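Cytochrome CH (Methylobacterium extorquens, PDB 1QN2) binds heme c covalently and probably serves as a soluble electron carrier in respiratory electron transport, as class I c-type cytochromes do. Local coordinates at residues Glu21-Leu29 with Gly40-Asp48. Sequence-based numbering, arbitrary orientation.
Sequences EKNGVGPTL and GADGYAFSD. With HEC (heme c), chain D.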
ATOM      1  N   GLU A  21       4.298   7.365  10.453  1.00 32.69           N
ATOM      2  CA  GLU A  21       4.392   8.679  11.062  1.00 34.50           C
ATOM      3  C   GLU A  21       4.905   9.741  10.120  1.00 36.00           C
ATOM      4  O   GLU A  21       4.571  10.924  10.281  1.00 42.32           O
ATOM      5  CB  GLU A  21       5.243   8.611  12.326  1.00 36.32           C
ATOM      6  N   LYS A  22       5.712   9.395   9.114  1.00 29.14           N
ATOM      7  CA  LYS A  22       6.183  10.489   8.244  1.00 35.69           C
ATOM      8  C   LYS A  22       6.447   9.987   6.825  1.00 37.74           C
ATOM      9  O   LYS A  22       6.605   8.793   6.588  1.00 31.98           O
ATOM     10  CB  LYS A  22       7.512  11.022   8.830  1.00 29.14           C
ATOM     11  CG  LYS A  22       8.559   9.919   8.922  1.00 38.53           C
ATOM     12  CD  LYS A  22       9.501  10.137  10.094  1.00197.39           C
ATOM     13  CE  LYS A  22      10.694  10.989   9.696  1.00197.39           C
ATOM     14  NZ  LYS A  22      11.823  10.859  10.658  1.00184.76           N
ATOM     15  N   ASN A  23       6.511  10.940   5.903  1.00 30.32           N
ATOM     16  CA  ASN A  23       6.795  10.653   4.496  1.00 29.61           C
ATOM     17  C   ASN A  23       8.311  10.474   4.309  1.00 28.11           C
ATOM     18  O   ASN A  23       9.096  11.186   4.930  1.00 40.35           O
ATOM     19  CB  ASN A  23       6.345  11.844   3.629  1.00 31.27           C
ATOM     20  CG  ASN A  23       4.851  11.953   3.476  1.00 31.11           C
ATOM     21  OD1 ASN A  23       4.124  10.957   3.515  1.00 29.92           O
ATOM     22  ND2 ASN A  23       4.363  13.176   3.300  1.00 27.79           N
ATOM     23  N   GLY A  24       8.693   9.529   3.467  1.00 32.69           N
ATOM     24  CA  GLY A  24      10.110   9.301   3.198  1.00 29.14           C
ATOM     25  C   GLY A  24      10.184   8.992   1.713  1.00 45.72           C
ATOM     26  O   GLY A  24       9.614   9.728   0.899  1.00 30.00           O
ATOM     27  N   VAL A  25      10.865   7.909   1.347  1.00 27.00           N
ATOM     28  CA  VAL A  25      10.913   7.593  -0.103  1.00 29.69           C
ATOM     29  C   VAL A  25       9.445   7.435  -0.580  1.00 53.06           C
ATOM     30  O   VAL A  25       9.084   7.884  -1.653  1.00 31.66           O
ATOM     31  CB  VAL A  25      11.613   6.237  -0.323  1.00 29.06           C
ATOM     32  CG1 VAL A  25      11.283   5.697  -1.712  1.00 43.35           C
ATOM     33  CG2 VAL A  25      13.092   6.311  -0.063  1.00 56.77           C
ATOM     34  N   GLY A  26       8.675   6.785   0.280  1.00 30.00           N
ATOM     35  CA  GLY A  26       7.265   6.530   0.056  1.00 19.03           C
ATOM     36  C   GLY A  26       6.415   7.311   1.040  1.00 27.63           C
ATOM     37  O   GLY A  26       6.909   7.846   2.040  1.00 25.82           O
ATOM     38  N   PRO A  27       5.109   7.413   0.780  1.00 25.19           N
ATOM     39  CA  PRO A  27       4.282   8.214   1.697  1.00 20.29           C
ATOM     40  C   PRO A  27       3.975   7.465   2.988  1.00 28.82           C
ATOM     41  O   PRO A  27       4.158   6.252   3.063  1.00 23.61           O
ATOM     42  CB  PRO A  27       2.971   8.360   0.890  1.00 24.08           C
ATOM     43  CG  PRO A  27       2.889   7.020   0.194  1.00 25.82           C
ATOM     44  CD  PRO A  27       4.313   6.818  -0.304  1.00 26.21           C
ATOM     45  N   THR A  28       3.495   8.214   3.983  1.00 23.69           N
ATOM     46  CA  THR A  28       3.136   7.533   5.257  1.00 22.27           C
ATOM     47  C   THR A  28       1.856   6.714   4.945  1.00 17.29           C
ATOM     48  O   THR A  28       1.061   7.197   4.129  1.00 20.53           O
ATOM     49  CB  THR A  28       2.763   8.579   6.328  1.00 26.45           C
ATOM     50  OG1 THR A  28       2.134   7.921   7.438  1.00 28.11           O
ATOM     51  CG2 THR A  28       1.799   9.604   5.752  1.00 21.48           C
ATOM     52  N   LEU A  29       1.716   5.546   5.548  1.00 22.42           N
ATOM     53  CA  LEU A  29       0.551   4.693   5.306  1.00 18.63           C
ATOM     54  C   LEU A  29      -0.497   4.853   6.388  1.00 20.84           C
ATOM     55  O   LEU A  29      -1.445   4.066   6.492  1.00 22.90           O
ATOM     56  CB  LEU A  29       0.995   3.226   5.209  1.00 23.29           C
ATOM     57  CG  LEU A  29       1.905   2.993   3.993  1.00 22.90           C
ATOM     58  CD1 LEU A  29       2.231   1.535   3.785  1.00 28.11           C
ATOM     59  CD2 LEU A  29       1.283   3.633   2.753  1.00 20.77           C
ATOM     60  N   GLY A  40      -3.691  11.773  -0.241  1.00 33.48           N
ATOM     61  CA  GLY A  40      -3.282  12.262   1.067  1.00 36.24           C
ATOM     62  C   GLY A  40      -1.819  12.191   1.438  1.00 20.61           C
ATOM     63  O   GLY A  40      -0.948  12.740   0.765  1.00 30.95           O
ATOM     64  N   ALA A  41      -1.515  11.511   2.543  1.00 30.00           N
ATOM     65  CA  ALA A  41      -0.130  11.391   2.975  1.00 36.08           C
ATOM     66  C   ALA A  41       0.516  12.747   3.204  1.00 26.53           C
ATOM     67  O   ALA A  41       1.634  13.012   2.755  1.00 33.48           O
ATOM     68  CB  ALA A  41       0.674  10.563   1.990  1.00 34.50           C
ATOM     69  N   ASP A  42      -0.187  13.624   3.915  1.00 40.11           N
ATOM     70  CA  ASP A  42       0.336  14.953   4.206  1.00 54.01           C
ATOM     71  C   ASP A  42       1.076  15.549   3.022  1.00 58.35           C
ATOM     72  O   ASP A  42       2.269  15.859   3.120  1.00 75.17           O
ATOM     73  CB  ASP A  42       1.281  14.885   5.420  1.00 62.06           C
ATOM     74  CG  ASP A  42       0.611  14.268   6.631  1.00197.39           C
ATOM     75  OD1 ASP A  42      -0.553  14.622   6.916  1.00 63.96           O
ATOM     76  OD2 ASP A  42       1.246  13.425   7.303  1.00 82.12           O
ATOM     77  N   GLY A  43       0.396  15.735   1.895  1.00 41.06           N
ATOM     78  CA  GLY A  43       1.058  16.331   0.756  1.00 47.85           C
ATOM     79  C   GLY A  43       2.209  15.569   0.138  1.00 53.22           C
ATOM     80  O   GLY A  43       3.172  16.180  -0.342  1.00 43.74           O
ATOM     81  N   TYR A  44       2.153  14.237   0.126  1.00 38.06           N
ATOM     82  CA  TYR A  44       3.298  13.520  -0.510  1.00 27.32           C
ATOM     83  C   TYR A  44       3.187  13.755  -2.029  1.00 21.24           C
ATOM     84  O   TYR A  44       2.062  13.930  -2.494  1.00 23.77           O
ATOM     85  CB  TYR A  44       3.159  12.026  -0.213  1.00 28.74           C
ATOM     86  CG  TYR A  44       4.168  11.155  -0.915  1.00 30.16           C
ATOM     87  CD1 TYR A  44       5.443  10.958  -0.394  1.00 23.53           C
ATOM     88  CD2 TYR A  44       3.866  10.581  -2.147  1.00 26.85           C
ATOM     89  CE1 TYR A  44       6.369  10.182  -1.050  1.00 25.11           C
ATOM     90  CE2 TYR A  44       4.786   9.808  -2.807  1.00 20.21           C
ATOM     91  CZ  TYR A  44       6.037   9.613  -2.264  1.00 21.63           C
ATOM     92  OH  TYR A  44       6.967   8.848  -2.922  1.00 25.98           O
ATOM     93  N   ALA A  45       4.297  13.770  -2.747  1.00 31.58           N
ATOM     94  CA  ALA A  45       4.289  13.998  -4.192  1.00 38.53           C
ATOM     95  C   ALA A  45       4.052  12.697  -4.954  1.00 26.61           C
ATOM     96  O   ALA A  45       5.009  12.033  -5.338  1.00 26.61           O
ATOM     97  CB  ALA A  45       5.622  14.610  -4.618  1.00 31.74           C
ATOM     98  N   PHE A  46       2.790  12.342  -5.165  1.00 23.84           N
ATOM     99  CA  PHE A  46       2.454  11.116  -5.878  1.00 27.71           C
ATOM    100  C   PHE A  46       2.654  11.271  -7.388  1.00 25.42           C
ATOM    101  O   PHE A  46       2.654  12.362  -7.945  1.00 27.87           O
ATOM    102  CB  PHE A  46       0.985  10.749  -5.613  1.00 23.37           C
ATOM    103  CG  PHE A  46       0.718  10.331  -4.191  1.00 22.66           C
ATOM    104  CD1 PHE A  46       1.028   9.052  -3.766  1.00 31.98           C
ATOM    105  CD2 PHE A  46       0.119  11.214  -3.308  1.00 21.08           C
ATOM    106  CE1 PHE A  46       0.753   8.648  -2.469  1.00 33.00           C
ATOM    107  CE2 PHE A  46      -0.160  10.829  -2.003  1.00 21.16           C
ATOM    108  CZ  PHE A  46       0.162   9.546  -1.591  1.00 29.37           C
ATOM    109  N   SER A  47       2.825  10.133  -8.048  1.00 19.03           N
ATOM    110  CA  SER A  47       3.004  10.143  -9.517  1.00 22.90           C
ATOM    111  C   SER A  47       1.676  10.572 -10.160  1.00 24.56           C
ATOM    112  O   SER A  47       0.626  10.511  -9.515  1.00 20.53           O
ATOM    113  CB  SER A  47       3.279   8.672  -9.951  1.00 22.82           C
ATOM    114  OG  SER A  47       2.077   7.928  -9.788  1.00 22.66           O
ATOM    115  N   ASP A  48       1.691  10.984 -11.424  1.00 20.53           N
ATOM    116  CA  ASP A  48       0.403  11.373 -12.030  1.00 18.24           C
ATOM    117  C   ASP A  48      -0.505  10.148 -12.134  1.00 17.13           C
ATOM    118  O   ASP A  48      -1.724  10.225 -11.985  1.00 18.95           O
ATOM    119  CB  ASP A  48       0.656  11.934 -13.435  1.00 25.90           C
ATOM    120  CG  ASP A  48       0.653  13.452 -13.447  1.00 36.24           C
ATOM    121  OD1 ASP A  48      -0.376  14.048 -13.071  1.00100.51           O
ATOM    122  OD2 ASP A  48       1.683  14.036 -13.834  1.00 52.19           O
TER
HETATM  123 FE   HEC D 101       4.616   1.450  -1.346  1.00 21.56          FE
HETATM  124  CHA HEC D 101       2.619   3.965  -2.551  1.00 16.82           C
HETATM  125  CHB HEC D 101       1.900   0.062   0.253  1.00 17.05           C
HETATM  126  CHC HEC D 101       6.444  -1.416  -0.718  1.00 13.03           C
HETATM  127  CHD HEC D 101       7.387   3.043  -2.405  1.00 15.16           C
HETATM  128  NA  HEC D 101       2.603   1.945  -1.152  1.00 17.53           N
HETATM  129  C1A HEC D 101       1.983   3.013  -1.765  1.00 16.82           C
HETATM  130  C2A HEC D 101       0.658   2.926  -1.448  1.00 16.34           C
HETATM  131  C3A HEC D 101       0.449   1.837  -0.661  1.00 17.77           C
HETATM  132  C4A HEC D 101       1.667   1.219  -0.477  1.00 19.90           C
HETATM  133  CMA HEC D 101      -0.949   1.500  -0.155  1.00 17.45           C
HETATM  134  CAA HEC D 101      -0.428   3.883  -1.878  1.00 15.71           C
HETATM  135  CBA HEC D 101      -0.589   4.961  -0.805  1.00 22.90           C
HETATM  136  CGA HEC D 101      -1.498   6.119  -1.198  1.00 31.11           C
HETATM  137  O1A HEC D 101      -2.327   6.029  -2.137  1.00 22.58           O
HETATM  138  O2A HEC D 101      -1.709   7.004  -0.323  1.00 25.35           O
HETATM  139  NB  HEC D 101       4.263  -0.345  -0.356  1.00 17.45           N
HETATM  140  C1B HEC D 101       3.075  -0.662   0.250  1.00 19.11           C
HETATM  141  C2B HEC D 101       3.305  -1.802   0.985  1.00 15.00           C
HETATM  142  C3B HEC D 101       4.545  -2.294   0.648  1.00 14.69           C
HETATM  143  C4B HEC D 101       5.173  -1.337  -0.142  1.00 14.45           C
HETATM  144  CMB HEC D 101       2.362  -2.608   1.864  1.00 21.24           C
HETATM  145  CAB HEC D 101       5.030  -3.542   1.046  1.00 26.06           C
HETATM  146  CBB HEC D 101       4.482  -4.727   0.545  1.00 20.37           C
HETATM  147  NC  HEC D 101       6.592   0.888  -1.568  1.00 18.79           N
HETATM  148  C1C HEC D 101       7.141  -0.304  -1.183  1.00 19.66           C
HETATM  149  C2C HEC D 101       8.501  -0.165  -1.345  1.00 19.74           C
HETATM  150  C3C HEC D 101       8.784   1.101  -1.793  1.00 14.76           C
HETATM  151  C4C HEC D 101       7.577   1.746  -1.958  1.00 16.74           C
HETATM  152  CMC HEC D 101       9.683  -1.082  -1.079  1.00 23.21           C
HETATM  153  CAC HEC D 101      10.059   1.614  -2.050  1.00 24.32           C
HETATM  154  CBC HEC D 101      11.000   0.972  -2.861  1.00 23.45           C
HETATM  155  ND  HEC D 101       4.942   3.242  -2.314  1.00 14.92           N
HETATM  156  C1D HEC D 101       6.180   3.647  -2.691  1.00 14.21           C
HETATM  157  C2D HEC D 101       6.002   4.805  -3.420  1.00 19.34           C
HETATM  158  C3D HEC D 101       4.672   5.074  -3.442  1.00 13.98           C
HETATM  159  C4D HEC D 101       3.982   4.094  -2.775  1.00 18.95           C
HETATM  160  CMD HEC D 101       6.981   5.735  -4.113  1.00 15.55           C
HETATM  161  CAD HEC D 101       4.010   6.227  -4.174  1.00 20.84           C
HETATM  162  CBD HEC D 101       3.597   5.557  -5.499  1.00 18.16           C
HETATM  163  CGD HEC D 101       3.185   6.561  -6.571  1.00 28.74           C
HETATM  164  O1D HEC D 101       2.967   6.097  -7.724  1.00 23.29           O
HETATM  165  O2D HEC D 101       2.980   7.769  -6.321  1.00 18.95           O
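Y44 lays one face of its ring over P27 in this class I cytochrome c fold, where two parts of the long loop between helix 4-10 and helix 48-53 meet beside the heme. P27 CB sits 3.9 Å from the ring centroid, 23° off the normal, a CH-pi contact suited to proline, whose compact closed ring holds CB fixed against the tyrosine. A chi1 of 174° sets CG of Y44 anti to the backbone N and carries the ring over P27, and its hydroxyl donates a 2.6 Å bond from OH to V25 O, an acceptor near the ring plane. A phenylalanine in its place would probably keep the CH-pi contact with P27 but leave V25 O without this donor. The other end of P27 meets the porphyrin, CD lying 3.6 Å from HEC C3D, while P27 O accepts a bond from H18 ND1. A41, small enough to fit here, presses its CB against P27 CB in a tight contact. N23 ties the segments with ND2, which donates to A41 O at 2.8 Å; A41 O lies nearly in the amide plane, though ND2 comes in tilted from the carbonyl plane of A41. OD1 accepts from T28 N of its own segment, so donor and acceptor together fix the amide's rotation. The F46 ring crosses P27 at about a right angle and has Y44 CD2 above its centre. Next along, S47 caps helix 48-53 and grips one heme propionate twice: its N donates to HEC O2D, and OG to HEC O1D at 2.9 Å.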